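Local coordinates for protein citryl-CoA lyase (PDB 6HXP) that binds coenzyme A and probably cleaves citryl-CoA into acetyl-CoA and oxaloacetate, at residues A[150-155]-A[186-191]. Numbering follows the deposited sequence.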
ATOM      1  N   LYS A 150     -23.239  15.642 -18.550  1.00 25.76           N
ATOM      2  CA  LYS A 150     -23.694  16.582 -19.578  1.00 26.58           C
ATOM      3  C   LYS A 150     -22.502  17.331 -20.164  1.00 28.06           C
ATOM      4  O   LYS A 150     -22.422  17.478 -21.373  1.00 27.93           O
ATOM      5  CB  LYS A 150     -24.723  17.573 -19.021  1.00 29.42           C
ATOM      6  CG  LYS A 150     -25.266  18.503 -20.116  1.00 36.67           C
ATOM      7  CD  LYS A 150     -26.427  19.321 -19.657  1.00 45.02           C
ATOM      8  CE  LYS A 150     -27.092  20.029 -20.821  1.00 59.34           C
ATOM      9  NZ  LYS A 150     -26.169  20.971 -21.519  1.00 56.19           N
ATOM     10  N   ARG A 151     -21.565  17.765 -19.337  1.00 26.10           N
ATOM     11  CA  ARG A 151     -20.421  18.508 -19.846  1.00 24.41           C
ATOM     12  C   ARG A 151     -19.589  17.634 -20.801  1.00 25.86           C
ATOM     13  O   ARG A 151     -19.207  18.080 -21.893  1.00 26.54           O
ATOM     14  CB  ARG A 151     -19.561  18.998 -18.681  1.00 24.81           C
ATOM     15  CG  ARG A 151     -18.300  19.775 -19.075  1.00 24.89           C
ATOM     16  CD  ARG A 151     -18.651  21.012 -19.847  1.00 28.20           C
ATOM     17  NE  ARG A 151     -17.435  21.755 -20.144  1.00 26.97           N
ATOM     18  CZ  ARG A 151     -17.319  22.595 -21.159  1.00 37.77           C
ATOM     19  NH1 ARG A 151     -18.358  22.831 -21.959  1.00 36.72           N
ATOM     20  NH2 ARG A 151     -16.156  23.193 -21.404  1.00 36.31           N
ATOM     21  N   LEU A 152     -19.306  16.404 -20.374  1.00 23.44           N
ATOM     22  CA  LEU A 152     -18.510  15.482 -21.186  1.00 21.50           C
ATOM     23  C   LEU A 152     -19.222  15.132 -22.512  1.00 25.68           C
ATOM     24  O   LEU A 152     -18.575  15.081 -23.565  1.00 24.82           O
ATOM     25  CB  LEU A 152     -18.195  14.220 -20.421  1.00 21.16           C
ATOM     26  CG  LEU A 152     -17.105  14.368 -19.381  1.00 23.74           C
ATOM     27  CD1 LEU A 152     -17.088  13.149 -18.458  1.00 23.62           C
ATOM     28  CD2 LEU A 152     -15.713  14.529 -20.049  1.00 23.38           C
ATOM     29  N   MET A 153     -20.520  14.889 -22.453  1.00 24.43           N
ATOM     30  CA  MET A 153     -21.288  14.536 -23.637  1.00 25.17           C
ATOM     31  C   MET A 153     -21.436  15.729 -24.558  1.00 28.45           C
ATOM     32  O   MET A 153     -21.420  15.564 -25.778  1.00 29.34           O
ATOM     33  CB  MET A 153     -22.641  13.874 -23.310  1.00 26.90           C
ATOM     34  CG  MET A 153     -22.489  12.533 -22.608  1.00 28.28           C
ATOM     35  SD  MET A 153     -21.553  11.351 -23.637  1.00 31.06           S
ATOM     36  CE  MET A 153     -21.504   9.934 -22.558  1.00 30.85           C
ATOM     37  N   ASP A 154     -21.561  16.940 -24.004  1.00 27.32           N
ATOM     38  CA  ASP A 154     -21.642  18.140 -24.851  1.00 28.01           C
ATOM     39  C   ASP A 154     -20.347  18.288 -25.613  1.00 29.20           C
ATOM     40  O   ASP A 154     -20.374  18.612 -26.801  1.00 30.79           O
ATOM     41  CB  ASP A 154     -21.855  19.416 -24.014  1.00 30.52           C
ATOM     42  CG  ASP A 154     -23.248  19.583 -23.456  1.00 38.41           C
ATOM     43  OD1 ASP A 154     -24.167  18.851 -23.909  1.00 38.02           O
ATOM     44  OD2 ASP A 154     -23.425  20.446 -22.550  1.00 43.05           O
ATOM     45  N   ILE A 155     -19.220  18.079 -24.941  1.00 26.52           N
ATOM     46  CA  ILE A 155     -17.903  18.156 -25.617  1.00 25.66           C
ATOM     47  C   ILE A 155     -17.812  17.070 -26.692  1.00 28.96           C
ATOM     48  O   ILE A 155     -17.428  17.353 -27.841  1.00 29.28           O
ATOM     49  CB  ILE A 155     -16.762  18.041 -24.588  1.00 26.09           C
ATOM     50  CG1 ILE A 155     -16.740  19.274 -23.661  1.00 26.18           C
ATOM     51  CG2 ILE A 155     -15.408  17.918 -25.299  1.00 27.75           C
ATOM     52  CD1 ILE A 155     -15.967  18.996 -22.364  1.00 26.62           C
ATOM     53  N   LEU A 186     -27.474   9.049 -16.075  1.00 31.19           N
ATOM     54  CA  LEU A 186     -26.186   8.485 -16.492  1.00 28.89           C
ATOM     55  C   LEU A 186     -25.176   9.291 -15.659  1.00 29.93           C
ATOM     56  O   LEU A 186     -25.039  10.492 -15.864  1.00 28.69           O
ATOM     57  CB  LEU A 186     -25.954   8.704 -17.987  1.00 28.67           C
ATOM     58  CG  LEU A 186     -24.560   8.300 -18.499  1.00 28.97           C
ATOM     59  CD1 LEU A 186     -24.315   6.834 -18.335  1.00 27.80           C
ATOM     60  CD2 LEU A 186     -24.382   8.688 -19.951  1.00 30.35           C
ATOM     61  N   ASN A 187     -24.541   8.679 -14.692  1.00 26.80           N
ATOM     62  CA  ASN A 187     -23.620   9.389 -13.807  1.00 26.63           C
ATOM     63  C   ASN A 187     -22.255   9.500 -14.426  1.00 27.60           C
ATOM     64  O   ASN A 187     -21.965   8.896 -15.481  1.00 25.99           O
ATOM     65  CB  ASN A 187     -23.592   8.786 -12.383  1.00 28.09           C
ATOM     66  CG  ASN A 187     -23.012   7.405 -12.299  1.00 33.93           C
ATOM     67  OD1 ASN A 187     -21.968   7.117 -12.881  1.00 30.00           O
ATOM     68  ND2 ASN A 187     -23.629   6.549 -11.467  1.00 29.74           N
ATOM     69  N   VAL A 188     -21.358  10.272 -13.799  1.00 26.52           N
ATOM     70  CA  VAL A 188     -20.049  10.517 -14.381  1.00 27.29           C
ATOM     71  C   VAL A 188     -19.231   9.241 -14.594  1.00 26.92           C
ATOM     72  O   VAL A 188     -18.451   9.145 -15.549  1.00 25.89           O
ATOM     73  CB  VAL A 188     -19.282  11.595 -13.573  1.00 31.29           C
ATOM     74  CG1 VAL A 188     -18.817  11.062 -12.200  1.00 33.38           C
ATOM     75  CG2 VAL A 188     -18.141  12.164 -14.382  1.00 31.52           C
ATOM     76  N   ASP A 189     -19.461   8.199 -13.774  1.00 26.52           N
ATOM     77  CA  ASP A 189     -18.747   6.930 -13.999  1.00 26.28           C
ATOM     78  C   ASP A 189     -19.224   6.320 -15.326  1.00 26.59           C
ATOM     79  O   ASP A 189     -18.412   5.834 -16.115  1.00 25.16           O
ATOM     80  CB  ASP A 189     -19.029   5.889 -12.899  1.00 28.08           C
ATOM     81  CG  ASP A 189     -18.533   6.234 -11.527  1.00 45.23           C
ATOM     82  OD1 ASP A 189     -17.508   6.919 -11.435  1.00 44.72           O
ATOM     83  OD2 ASP A 189     -19.167   5.777 -10.530  1.00 52.40           O
ATOM     84  N   GLY A 190     -20.534   6.317 -15.546  1.00 24.66           N
ATOM     85  CA  GLY A 190     -21.077   5.800 -16.793  1.00 25.02           C
ATOM     86  C   GLY A 190     -20.606   6.629 -17.986  1.00 24.98           C
ATOM     87  O   GLY A 190     -20.323   6.094 -19.061  1.00 24.52           O
ATOM     88  N   ALA A 191     -20.528   7.970 -17.822  1.00 24.39           N
ATOM     89  CA  ALA A 191     -20.081   8.880 -18.907  1.00 24.14           C
ATOM     90  C   ALA A 191     -18.624   8.599 -19.307  1.00 24.44           C
ATOM     91  O   ALA A 191     -18.317   8.418 -20.498  1.00 24.32           O
ATOM     92  CB  ALA A 191     -20.219  10.316 -18.463  1.00 24.81           C
TER
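Leu152 and Met153 of helix 147-158 press against Ala191, on the first turn of helix 188-198. Ala191 CB is a small bump, met by Leu152 CD1 and Met153 CE, and the two longer side chains settle around it. Leu152 supplies one branch, CD1, which lies 4.2 Å from Ala191 CB. The same methyl reaches Val188 CG2 at 4.3 Å, so it sits against two methyls one helical turn apart. Met153 supplies its terminal methyl. Its CG lies anti to the carbonyl carbon (chi1 -64°), and the chain then bends at chi2 (-60°). Past that bend the chain runs extended, with CE anti to CG across the sulfur (chi3 179°). CE is 4.1 Å from Ala191 CA, touching backbone as well as side chain. It also meets Leu186 CD2 at 4.1 Å. The side chains of Met153 and Leu186 cross at about a right angle. CE thus fills a hollow between Ala191 and Leu186, one residue before the N-cap.

This is helix-to-helix packing in the mainly helical citrate synthase fold, with the start of helix 188-198 set against helix 147-158. The contact is apolar and mostly buried. Asn187 is the N-cap of the second helix. Its OD1 accepts from Gly190 N at 3.1 Å and, weakly, from Asp189 N. These bonds close the first turn, which carries Val188 and Ala191. Leu186 O is hydrogen-bonded to Thr149 OG1, a polar tie beside the methyl contacts. Leu186 also touches Tyr137, which binds CoA, but the side chain of Leu186 is about 9 Å from the bound coenzyme A.

On the helix 147-158 side, Leu152 also packs on Val28 of the second subunit, while Met153 also touches helix 164-180.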